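Local coordinates for protein beta 1-3 glucanase (Clostridium beijerinckii NCIMB 8052, PDB 5H4E) that probably hydrolyses beta-1,3-glucans through its glycoside hydrolase family 64 domain, at residues T250-V255 with V261-G266; A301-A306 with H310-P315; P315-W318 with A322-Y325. One frame throughout, in Å; residues are numbered along the deposited sequence.

Contact 1 of 3, residues T250-V255 with V261-G266; sequences TYSGHV and VFNKNG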
ATOM      1  N   THR A 250      18.877 -11.529 -16.161  1.00 33.34           N
ATOM      2  CA  THR A 250      19.336 -10.248 -16.687  1.00 30.92           C
ATOM      3  C   THR A 250      18.505  -9.818 -17.892  1.00 32.44           C
ATOM      4  O   THR A 250      18.375 -10.554 -18.886  1.00 30.73           O
ATOM      5  CB  THR A 250      20.824 -10.291 -17.081  1.00 33.07           C
ATOM      6  OG1 THR A 250      21.605 -10.675 -15.945  1.00 30.20           O
ATOM      7  CG2 THR A 250      21.292  -8.911 -17.564  1.00 28.30           C
ATOM      8  N   TYR A 251      17.944  -8.619 -17.789  1.00 27.88           N
ATOM      9  CA  TYR A 251      17.116  -8.056 -18.840  1.00 27.83           C
ATOM     10  C   TYR A 251      17.822  -6.884 -19.508  1.00 28.26           C
ATOM     11  O   TYR A 251      18.499  -6.113 -18.842  1.00 30.71           O
ATOM     12  CB  TYR A 251      15.777  -7.590 -18.273  1.00 28.43           C
ATOM     13  CG  TYR A 251      14.953  -8.679 -17.631  1.00 31.26           C
ATOM     14  CD1 TYR A 251      14.022  -9.400 -18.371  1.00 31.70           C
ATOM     15  CD2 TYR A 251      15.091  -8.978 -16.274  1.00 31.96           C
ATOM     16  CE1 TYR A 251      13.253 -10.397 -17.787  1.00 28.83           C
ATOM     17  CE2 TYR A 251      14.330  -9.980 -15.677  1.00 32.76           C
ATOM     18  CZ  TYR A 251      13.411 -10.680 -16.438  1.00 35.76           C
ATOM     19  OH  TYR A 251      12.646 -11.664 -15.852  1.00 33.16           O
ATOM     20  N   SER A 252      17.657  -6.741 -20.818  1.00 24.61           N
ATOM     21  CA  SER A 252      18.231  -5.602 -21.511  1.00 22.90           C
ATOM     22  C   SER A 252      17.191  -4.971 -22.422  1.00 24.15           C
ATOM     23  O   SER A 252      16.517  -5.663 -23.171  1.00 27.49           O
ATOM     24  CB  SER A 252      19.470  -6.031 -22.307  1.00 28.97           C
ATOM     25  OG  SER A 252      20.211  -4.901 -22.738  1.00 25.98           O
ATOM     26  N   GLY A 253      17.057  -3.655 -22.372  1.00 23.44           N
ATOM     27  CA  GLY A 253      15.988  -3.010 -23.102  1.00 23.58           C
ATOM     28  C   GLY A 253      16.414  -1.791 -23.883  1.00 24.53           C
ATOM     29  O   GLY A 253      17.475  -1.214 -23.627  1.00 23.12           O
ATOM     30  N   HIS A 254      15.579  -1.407 -24.847  1.00 22.41           N
ATOM     31  CA  HIS A 254      15.778  -0.193 -25.625  1.00 22.92           C
ATOM     32  C   HIS A 254      14.432   0.298 -26.128  1.00 27.27           C
ATOM     33  O   HIS A 254      13.487  -0.477 -26.255  1.00 26.72           O
ATOM     34  CB  HIS A 254      16.757  -0.420 -26.795  1.00 28.65           C
ATOM     35  CG  HIS A 254      16.320  -1.474 -27.771  1.00 27.60           C
ATOM     36  ND1 HIS A 254      15.521  -2.537 -27.415  1.00 32.47           N
ATOM     37  CD2 HIS A 254      16.601  -1.641 -29.084  1.00 30.24           C
ATOM     38  CE1 HIS A 254      15.313  -3.305 -28.470  1.00 28.96           C
ATOM     39  NE2 HIS A 254      15.962  -2.785 -29.495  1.00 26.10           N
ATOM     40  N   VAL A 255      14.337   1.594 -26.392  1.00 22.75           N
ATOM     41  CA  VAL A 255      13.082   2.169 -26.851  1.00 21.74           C
ATOM     42  C   VAL A 255      13.028   2.062 -28.367  1.00 27.28           C
ATOM     43  O   VAL A 255      13.928   2.539 -29.066  1.00 25.83           O
ATOM     44  CB  VAL A 255      12.932   3.629 -26.402  1.00 25.16           C
ATOM     45  CG1 VAL A 255      11.725   4.295 -27.059  1.00 23.43           C
ATOM     46  CG2 VAL A 255      12.853   3.712 -24.870  1.00 22.84           C
ATOM     47  N   VAL A 261      11.372  -2.172 -25.242  1.00 23.99           N
ATOM     48  CA  VAL A 261      11.478  -3.596 -25.564  1.00 23.55           C
ATOM     49  C   VAL A 261      12.700  -4.275 -24.943  1.00 25.31           C
ATOM     50  O   VAL A 261      13.835  -3.816 -25.099  1.00 24.80           O
ATOM     51  CB  VAL A 261      11.529  -3.800 -27.098  1.00 24.34           C
ATOM     52  CG1 VAL A 261      11.101  -5.211 -27.457  1.00 24.96           C
ATOM     53  CG2 VAL A 261      10.655  -2.759 -27.791  1.00 26.80           C
ATOM     54  N   PHE A 262      12.460  -5.383 -24.251  1.00 19.21           N
ATOM     55  CA  PHE A 262      13.512  -6.083 -23.535  1.00 23.19           C
ATOM     56  C   PHE A 262      13.717  -7.511 -24.024  1.00 24.79           C
ATOM     57  O   PHE A 262      12.824  -8.139 -24.601  1.00 25.47           O
ATOM     58  CB  PHE A 262      13.216  -6.128 -22.024  1.00 25.41           C
ATOM     59  CG  PHE A 262      13.263  -4.781 -21.341  1.00 21.94           C
ATOM     60  CD1 PHE A 262      12.233  -3.868 -21.508  1.00 25.65           C
ATOM     61  CD2 PHE A 262      14.326  -4.445 -20.505  1.00 24.51           C
ATOM     62  CE1 PHE A 262      12.260  -2.646 -20.872  1.00 21.93           C
ATOM     63  CE2 PHE A 262      14.365  -3.216 -19.870  1.00 24.79           C
ATOM     64  CZ  PHE A 262      13.337  -2.313 -20.056  1.00 21.18           C
ATOM     65  N   ASN A 263      14.911  -8.019 -23.767  1.00 23.21           N
ATOM     66  CA  ASN A 263      15.184  -9.437 -23.898  1.00 28.46           C
ATOM     67  C   ASN A 263      15.507 -10.000 -22.527  1.00 28.20           C
ATOM     68  O   ASN A 263      15.596  -9.250 -21.555  1.00 29.51           O
ATOM     69  CB  ASN A 263      16.327  -9.688 -24.882  1.00 26.24           C
ATOM     70  CG  ASN A 263      17.681  -9.238 -24.353  1.00 30.11           C
ATOM     71  OD1 ASN A 263      17.778  -8.506 -23.362  1.00 30.01           O
ATOM     72  ND2 ASN A 263      18.742  -9.656 -25.041  1.00 26.95           N
ATOM     73  N   LYS A 264      15.679 -11.312 -22.450  1.00 30.22           N
ATOM     74  CA  LYS A 264      15.986 -11.982 -21.195  1.00 29.30           C
ATOM     75  C   LYS A 264      17.165 -12.925 -21.386  1.00 31.93           C
ATOM     76  O   LYS A 264      17.140 -13.785 -22.268  1.00 31.91           O
ATOM     77  CB  LYS A 264      14.759 -12.746 -20.690  1.00 29.31           C
ATOM     78  CG  LYS A 264      14.961 -13.506 -19.400  1.00 33.90           C
ATOM     79  CD  LYS A 264      13.673 -14.250 -19.053  1.00 35.87           C
ATOM     80  CE  LYS A 264      13.781 -15.045 -17.768  1.00 36.36           C
ATOM     81  NZ  LYS A 264      12.459 -15.654 -17.436  1.00 37.13           N
ATOM     82  N   ASN A 265      18.193 -12.748 -20.561  1.00 26.86           N
ATOM     83  CA  ASN A 265      19.420 -13.535 -20.645  1.00 31.93           C
ATOM     84  C   ASN A 265      19.999 -13.606 -22.060  1.00 33.68           C
ATOM     85  O   ASN A 265      20.448 -14.661 -22.514  1.00 32.29           O
ATOM     86  CB  ASN A 265      19.175 -14.943 -20.100  1.00 32.87           C
ATOM     87  CG  ASN A 265      18.774 -14.931 -18.631  1.00 32.20           C
ATOM     88  OD1 ASN A 265      19.291 -14.140 -17.833  1.00 34.12           O
ATOM     89  ND2 ASN A 265      17.846 -15.804 -18.271  1.00 34.08           N
ATOM     90  N   GLY A 266      19.975 -12.469 -22.748  1.00 34.40           N
ATOM     91  CA  GLY A 266      20.594 -12.346 -24.055  1.00 29.04           C
ATOM     92  C   GLY A 266      19.780 -12.899 -25.211  1.00 29.70           C
ATOM     93  O   GLY A 266      20.319 -13.127 -26.287  1.00 30.16           O
TER
HETATM   94  O   HOH W   1      19.529  -9.846 -21.433  1.00 25.60           O
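With CG lodged between the backbone N and the carbonyl carbon in both residues (chi1 59° and 70°), His254 swings its imidazole toward Val261 O, and Asn263 swings its amide toward Ser252 N. The two strands that carry them, 249-256 and 259-264, form an antiparallel beta hairpin inside a four-stranded sheet, and the contact is a worked example of side chains joining the backbone ladder. Val261 O is gripped twice, by His254 N at 3.0 Å and by His254 ND1 at 3.1 Å. The two donors approach from opposite faces of the carbonyl plane, and the oxygen lies in the plane of the imidazole, which should limit rotation of the ring. Asn263 OD1 makes a weak bond to Ser252 N, while ND2 of the same amide is held by Gly267 O.

On the face that carries Tyr251, Phe262 and Lys264 the contacts near the backbone are apolar. Gly253 CA sits over one face of the Phe262 ring, 3.6 Å from its centroid, a CH-pi contact made possible because glycine has no CB to collide with the ring. Beside it Tyr251 and the extended Lys264 run alongside each other, with Tyr251 CE1 3.9 Å from Lys264 CG, and their polar ends converge on Asp295.

As the second strand ends, Asn265 clamps Thr250: its N donates to Thr250 O at 2.8 Å, and its OD1 accepts a nearly straight bond (172°) from Thr250 N. A water donates to Thr250 O and to Asn263 OD1, and accepts from Gly266 N at 3.0 Å.

Contact 2 of 3, residues A301-A306 with H310-P315; sequences AQVCAA and HVMLDP
Met312 lays its thioether against one side of helix 294-309, crossing the Val303 side chain at a slant and resting on the methyl of Ala306. The bends at chi2 (-61°) and chi3 (-76°) fold the chain along the helix: SD rests on Ala306 CB at 3.6 Å and also near Val303 O, and CE goes on to Val303 CG1 at 3.9 Å. Val303 and Ala306, one helical turn apart, both meet the bent Met312 side chain. Leu242 of strand 242-246 and Val233 of helix 227-236 also touch Met312, which places it between the helix, the sheet and a second helix.

Val311 comes to Ala306 from another direction. Its CG2, between the backbone N and the carbonyl carbon of its own residue, lies against Ala306 O and CA, with Ala306 CB 4.0 Å from CG2, and the small alanine is touched by two consecutive residues of the returning chain. The backbone polar groups here are well provided for: Met312 N and O meet the hydroxyls of Tyr229 and Tyr237, and Val311 O accepts from Trp318 NE1 as well as from Asp314 N, the latter closing a type I turn from Val311 to Asp314.

The CB of His310 leaves the backbone away from 301-306, and its ring stacks with Tyr229 and bonds through ND1 to Pro329 O. Its positive phi (50°) takes the chain out of the helix. Val311 N then donates an almost straight bond to Ala306 O, 2.9 Å long. Together with a second bond back into the last turn, this bond, the left-handed backbone conformation of His310 and the apolar meeting of Ala306 with Val311 make the Schellman motif that ends helix 294-309.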
ATOM      1  N   ALA A 301       7.785  -3.487 -13.004  1.00 21.72           N
ATOM      2  CA  ALA A 301       7.976  -3.149 -11.593  1.00 21.04           C
ATOM      3  C   ALA A 301       9.304  -2.411 -11.396  1.00 20.57           C
ATOM      4  O   ALA A 301       9.382  -1.392 -10.699  1.00 17.05           O
ATOM      5  CB  ALA A 301       7.930  -4.408 -10.735  1.00 22.07           C
ATOM      6  N   GLN A 302      10.349  -2.938 -12.017  1.00 19.83           N
ATOM      7  CA  GLN A 302      11.668  -2.337 -11.888  1.00 21.13           C
ATOM      8  C   GLN A 302      11.705  -0.952 -12.517  1.00 19.65           C
ATOM      9  O   GLN A 302      12.275  -0.025 -11.947  1.00 19.35           O
ATOM     10  CB  GLN A 302      12.709  -3.235 -12.527  1.00 20.02           C
ATOM     11  CG  GLN A 302      12.877  -4.537 -11.803  1.00 21.04           C
ATOM     12  CD  GLN A 302      13.934  -4.452 -10.725  1.00 27.60           C
ATOM     13  OE1 GLN A 302      14.578  -3.411 -10.558  1.00 28.77           O
ATOM     14  NE2 GLN A 302      14.144  -5.555 -10.005  1.00 26.68           N
ATOM     15  N   VAL A 303      11.100  -0.813 -13.691  1.00 19.44           N
ATOM     16  CA  VAL A 303      11.133   0.461 -14.406  1.00 21.05           C
ATOM     17  C   VAL A 303      10.311   1.509 -13.650  1.00 18.50           C
ATOM     18  O   VAL A 303      10.750   2.643 -13.445  1.00 17.56           O
ATOM     19  CB  VAL A 303      10.627   0.289 -15.861  1.00 23.31           C
ATOM     20  CG1 VAL A 303      10.392   1.632 -16.519  1.00 18.67           C
ATOM     21  CG2 VAL A 303      11.647  -0.549 -16.675  1.00 21.50           C
ATOM     22  N   CYS A 304       9.131   1.125 -13.187  1.00 17.47           N
ATOM     23  CA  CYS A 304       8.329   2.057 -12.405  1.00 17.76           C
ATOM     24  C   CYS A 304       9.076   2.532 -11.149  1.00 16.43           C
ATOM     25  O   CYS A 304       9.146   3.731 -10.862  1.00 15.08           O
ATOM     26  CB  CYS A 304       6.999   1.409 -12.011  1.00 20.46           C
ATOM     27  SG  CYS A 304       5.905   2.507 -11.099  1.00 21.91           S
ATOM     28  N   ALA A 305       9.631   1.583 -10.405  1.00 17.08           N
ATOM     29  CA  ALA A 305      10.372   1.913  -9.190  1.00 16.81           C
ATOM     30  C   ALA A 305      11.560   2.807  -9.522  1.00 16.16           C
ATOM     31  O   ALA A 305      11.866   3.734  -8.774  1.00 14.47           O
ATOM     32  CB  ALA A 305      10.837   0.646  -8.479  1.00 16.99           C
ATOM     33  N   ALA A 306      12.220   2.552 -10.652  1.00 15.36           N
ATOM     34  CA  ALA A 306      13.409   3.346 -10.994  1.00 16.01           C
ATOM     35  C   ALA A 306      13.030   4.785 -11.366  1.00 16.24           C
ATOM     36  O   ALA A 306      13.771   5.739 -11.076  1.00 16.29           O
ATOM     37  CB  ALA A 306      14.187   2.680 -12.133  1.00 18.12           C
ATOM     38  N   HIS A 310      14.253   7.992  -9.306  1.00 16.53           N
ATOM     39  CA  HIS A 310      15.108   8.749 -10.235  1.00 18.65           C
ATOM     40  C   HIS A 310      16.471   8.068 -10.436  1.00 16.97           C
ATOM     41  O   HIS A 310      17.515   8.656 -10.180  1.00 17.04           O
ATOM     42  CB  HIS A 310      15.298  10.203  -9.754  1.00 16.70           C
ATOM     43  CG  HIS A 310      15.827  11.135 -10.809  1.00 18.13           C
ATOM     44  ND1 HIS A 310      15.077  12.171 -11.332  1.00 18.22           N
ATOM     45  CD2 HIS A 310      17.038  11.207 -11.419  1.00 19.32           C
ATOM     46  CE1 HIS A 310      15.799  12.832 -12.223  1.00 17.53           C
ATOM     47  NE2 HIS A 310      16.992  12.270 -12.293  1.00 19.95           N
ATOM     48  N   VAL A 311      16.454   6.827 -10.910  1.00 18.41           N
ATOM     49  CA  VAL A 311      17.686   6.107 -11.219  1.00 17.65           C
ATOM     50  C   VAL A 311      17.575   5.341 -12.542  1.00 19.94           C
ATOM     51  O   VAL A 311      18.340   4.402 -12.782  1.00 19.65           O
ATOM     52  CB  VAL A 311      18.079   5.108 -10.092  1.00 19.48           C
ATOM     53  CG1 VAL A 311      18.681   5.845  -8.891  1.00 18.54           C
ATOM     54  CG2 VAL A 311      16.883   4.234  -9.679  1.00 18.84           C
ATOM     55  N   MET A 312      16.638   5.756 -13.399  1.00 15.85           N
ATOM     56  CA  MET A 312      16.430   5.090 -14.685  1.00 18.57           C
ATOM     57  C   MET A 312      17.705   5.085 -15.538  1.00 20.60           C
ATOM     58  O   MET A 312      17.919   4.181 -16.344  1.00 20.63           O
ATOM     59  CB  MET A 312      15.271   5.750 -15.449  1.00 15.52           C
ATOM     60  CG  MET A 312      13.898   5.108 -15.147  1.00 18.21           C
ATOM     61  SD  MET A 312      13.843   3.359 -15.608  1.00 20.77           S
ATOM     62  CE  MET A 312      13.703   3.448 -17.404  1.00 18.58           C
ATOM     63  N   LEU A 313      18.566   6.075 -15.337  1.00 20.55           N
ATOM     64  CA  LEU A 313      19.820   6.138 -16.098  1.00 20.68           C
ATOM     65  C   LEU A 313      20.995   5.454 -15.396  1.00 22.56           C
ATOM     66  O   LEU A 313      22.127   5.529 -15.871  1.00 19.15           O
ATOM     67  CB  LEU A 313      20.176   7.597 -16.393  1.00 21.45           C
ATOM     68  CG  LEU A 313      19.108   8.327 -17.208  1.00 24.98           C
ATOM     69  CD1 LEU A 313      19.388   9.811 -17.326  1.00 25.14           C
ATOM     70  CD2 LEU A 313      18.955   7.701 -18.585  1.00 20.73           C
ATOM     71  N   ASP A 314      20.736   4.793 -14.272  1.00 18.54           N
ATOM     72  CA  ASP A 314      21.805   4.112 -13.529  1.00 20.35           C
ATOM     73  C   ASP A 314      21.363   2.729 -13.061  1.00 23.22           C
ATOM     74  O   ASP A 314      21.271   2.483 -11.851  1.00 21.13           O
ATOM     75  CB  ASP A 314      22.243   4.966 -12.325  1.00 17.95           C
ATOM     76  CG  ASP A 314      23.519   4.450 -11.654  1.00 25.11           C
ATOM     77  OD1 ASP A 314      24.246   3.623 -12.245  1.00 26.75           O
ATOM     78  OD2 ASP A 314      23.808   4.900 -10.530  1.00 27.73           O
ATOM     79  N   PRO A 315      21.083   1.819 -14.009  1.00 20.16           N
ATOM     80  CA  PRO A 315      20.602   0.475 -13.646  1.00 21.97           C
ATOM     81  C   PRO A 315      21.546  -0.327 -12.738  1.00 25.27           C
ATOM     82  O   PRO A 315      21.058  -1.141 -11.953  1.00 25.69           O
ATOM     83  CB  PRO A 315      20.457  -0.225 -15.002  1.00 22.51           C
ATOM     84  CG  PRO A 315      21.362   0.536 -15.925  1.00 22.22           C
ATOM     85  CD  PRO A 315      21.247   1.967 -15.466  1.00 21.42           C
TER

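Contact 3 of 3, residues P315-W318 with A322-Y325; sequences PAHW and AYFY
Tyr323 meets His317 ring against ring, and it is the first residue of 322-325 to make contact. Both segments lie in the long loop between helix 294-309 and helix 332-339, and each includes residues of a short 3-10 turn. The ring planes are within 5° of each other and the centroids are 3.7 Å apart, a face-to-face stack in which Tyr323 CZ lies above the centre of the imidazole. Both CB atoms point to the other segment, and with CG anti to the carbonyl carbon (chi1 near -70°) the two rings run out into nearly parallel planes. Closer to the backbone, His317 CB also sits over the tyrosine face, 4.0 Å from the ring centroid. The imidazole is anchored at ND1 by Asp314 OD2, a bond that should restrain its rotation and keep it flat against Tyr323.

Phe324, next in order, turns to the backbone of the other segment. Its ring points its edge at Trp318 O, which lies near the ring plane at 3.1 Å from CZ, and CE1 comes within 3.6 Å of His317 O. The ring also meets Phe357 edge-to-face and touches Arg309 of helix 294-309.

The chemistry is therefore that of aromatic groups in two roles: the Tyr323 and His317 rings present their faces to each other, while Phe324 offers its weakly positive C-H edge to Trp318 O, which it would attract, with His317 O lying obliquely to it.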
ATOM      1  N   PRO A 315      21.083   1.819 -14.009  1.00 20.16           N
ATOM      2  CA  PRO A 315      20.602   0.475 -13.646  1.00 21.97           C
ATOM      3  C   PRO A 315      21.546  -0.327 -12.738  1.00 25.27           C
ATOM      4  O   PRO A 315      21.058  -1.141 -11.953  1.00 25.69           O
ATOM      5  CB  PRO A 315      20.457  -0.225 -15.002  1.00 22.51           C
ATOM      6  CG  PRO A 315      21.362   0.536 -15.925  1.00 22.22           C
ATOM      7  CD  PRO A 315      21.247   1.967 -15.466  1.00 21.42           C
ATOM      8  N   ALA A 316      22.856  -0.108 -12.823  1.00 18.79           N
ATOM      9  CA  ALA A 316      23.781  -0.839 -11.953  1.00 24.81           C
ATOM     10  C   ALA A 316      23.469  -0.615 -10.467  1.00 25.34           C
ATOM     11  O   ALA A 316      23.811  -1.440  -9.626  1.00 25.25           O
ATOM     12  CB  ALA A 316      25.226  -0.443 -12.252  1.00 25.50           C
ATOM     13  N   HIS A 317      22.799   0.491 -10.153  1.00 23.38           N
ATOM     14  CA  HIS A 317      22.560   0.868  -8.759  1.00 24.71           C
ATOM     15  C   HIS A 317      21.089   0.838  -8.365  1.00 25.85           C
ATOM     16  O   HIS A 317      20.694   1.429  -7.353  1.00 23.75           O
ATOM     17  CB  HIS A 317      23.141   2.254  -8.493  1.00 22.87           C
ATOM     18  CG  HIS A 317      24.639   2.280  -8.501  1.00 25.94           C
ATOM     19  ND1 HIS A 317      25.365   3.172  -9.262  1.00 28.85           N
ATOM     20  CD2 HIS A 317      25.549   1.508  -7.855  1.00 26.01           C
ATOM     21  CE1 HIS A 317      26.658   2.953  -9.079  1.00 28.94           C
ATOM     22  NE2 HIS A 317      26.795   1.954  -8.225  1.00 27.28           N
ATOM     23  N   TRP A 318      20.285   0.121  -9.140  1.00 22.47           N
ATOM     24  CA  TRP A 318      18.873  -0.013  -8.825  1.00 23.24           C
ATOM     25  C   TRP A 318      18.648  -0.681  -7.463  1.00 23.09           C
ATOM     26  O   TRP A 318      17.606  -0.493  -6.842  1.00 25.35           O
ATOM     27  CB  TRP A 318      18.163  -0.793  -9.931  1.00 24.91           C
ATOM     28  CG  TRP A 318      17.848   0.057 -11.128  1.00 20.55           C
ATOM     29  CD1 TRP A 318      18.208   1.363 -11.329  1.00 23.00           C
ATOM     30  CD2 TRP A 318      17.085  -0.329 -12.270  1.00 20.41           C
ATOM     31  NE1 TRP A 318      17.719   1.808 -12.534  1.00 21.71           N
ATOM     32  CE2 TRP A 318      17.030   0.788 -13.134  1.00 21.87           C
ATOM     33  CE3 TRP A 318      16.443  -1.511 -12.646  1.00 21.86           C
ATOM     34  CZ2 TRP A 318      16.360   0.755 -14.358  1.00 21.32           C
ATOM     35  CZ3 TRP A 318      15.778  -1.546 -13.863  1.00 24.36           C
ATOM     36  CH2 TRP A 318      15.731  -0.415 -14.700  1.00 20.95           C
ATOM     37  N   ALA A 322      21.491   4.336  -1.737  1.00 21.42           N
ATOM     38  CA  ALA A 322      22.366   5.489  -1.628  1.00 22.59           C
ATOM     39  C   ALA A 322      22.279   6.338  -2.888  1.00 23.94           C
ATOM     40  O   ALA A 322      22.667   7.508  -2.893  1.00 25.34           O
ATOM     41  CB  ALA A 322      23.808   5.040  -1.357  1.00 24.35           C
ATOM     42  N   TYR A 323      21.750   5.749  -3.957  1.00 20.34           N
ATOM     43  CA  TYR A 323      21.637   6.455  -5.227  1.00 20.37           C
ATOM     44  C   TYR A 323      20.216   6.954  -5.515  1.00 21.34           C
ATOM     45  O   TYR A 323      20.005   7.647  -6.511  1.00 22.26           O
ATOM     46  CB  TYR A 323      22.114   5.551  -6.367  1.00 21.53           C
ATOM     47  CG  TYR A 323      23.603   5.301  -6.322  1.00 22.60           C
ATOM     48  CD1 TYR A 323      24.141   4.334  -5.484  1.00 25.99           C
ATOM     49  CD2 TYR A 323      24.474   6.056  -7.097  1.00 28.93           C
ATOM     50  CE1 TYR A 323      25.511   4.111  -5.435  1.00 26.17           C
ATOM     51  CE2 TYR A 323      25.837   5.843  -7.053  1.00 30.24           C
ATOM     52  CZ  TYR A 323      26.347   4.871  -6.218  1.00 31.90           C
ATOM     53  OH  TYR A 323      27.702   4.660  -6.177  1.00 33.96           O
ATOM     54  N   PHE A 324      19.259   6.618  -4.643  1.00 18.34           N
ATOM     55  CA  PHE A 324      17.853   6.946  -4.889  1.00 19.35           C
ATOM     56  C   PHE A 324      17.555   8.399  -4.501  1.00 19.22           C
ATOM     57  O   PHE A 324      18.146   8.926  -3.556  1.00 17.72           O
ATOM     58  CB  PHE A 324      16.882   6.042  -4.098  1.00 19.33           C
ATOM     59  CG  PHE A 324      16.998   4.551  -4.365  1.00 21.71           C
ATOM     60  CD1 PHE A 324      17.692   4.042  -5.452  1.00 18.48           C
ATOM     61  CD2 PHE A 324      16.362   3.659  -3.507  1.00 18.55           C
ATOM     62  CE1 PHE A 324      17.776   2.662  -5.656  1.00 20.19           C
ATOM     63  CE2 PHE A 324      16.444   2.288  -3.705  1.00 19.52           C
ATOM     64  CZ  PHE A 324      17.146   1.792  -4.789  1.00 20.09           C
ATOM     65  N   TYR A 325      16.606   9.010  -5.209  1.00 16.92           N
ATOM     66  CA  TYR A 325      16.051  10.322  -4.861  1.00 17.89           C
ATOM     67  C   TYR A 325      17.082  11.444  -4.825  1.00 20.97           C
ATOM     68  O   TYR A 325      16.926  12.411  -4.079  1.00 18.84           O
ATOM     69  CB  TYR A 325      15.346  10.249  -3.506  1.00 16.73           C
ATOM     70  CG  TYR A 325      14.357   9.112  -3.386  1.00 16.18           C
ATOM     71  CD1 TYR A 325      13.135   9.153  -4.050  1.00 16.25           C
ATOM     72  CD2 TYR A 325      14.635   8.008  -2.595  1.00 15.56           C
ATOM     73  CE1 TYR A 325      12.225   8.116  -3.933  1.00 15.82           C
ATOM     74  CE2 TYR A 325      13.724   6.960  -2.468  1.00 17.52           C
ATOM     75  CZ  TYR A 325      12.524   7.023  -3.138  1.00 15.41           C
ATOM     76  OH  TYR A 325      11.621   5.993  -2.997  1.00 17.46           O
TER

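Overall arrangement
The three contacts follow one another along the chain on the same side of its centre. Contact 1 belongs to the four-stranded antiparallel sheet, contact 2 to the end of helix 294-309, and contact 3 to the loop leading toward helix 332-339. Centres of contacts 1 and 2 lie about 14 Å apart, joined by Phe262 CZ packing on Val303 CG2. Contacts 2 and 3, about 8 Å between centres, share Pro315 and meet where the Trp318 indole lies against Gln302 and Ala306. Contacts 1 and 3 do not touch. Helix 294-309 thus lies between the sheet contact and the loop contact and touches both, tying this part of the glucanase domain together.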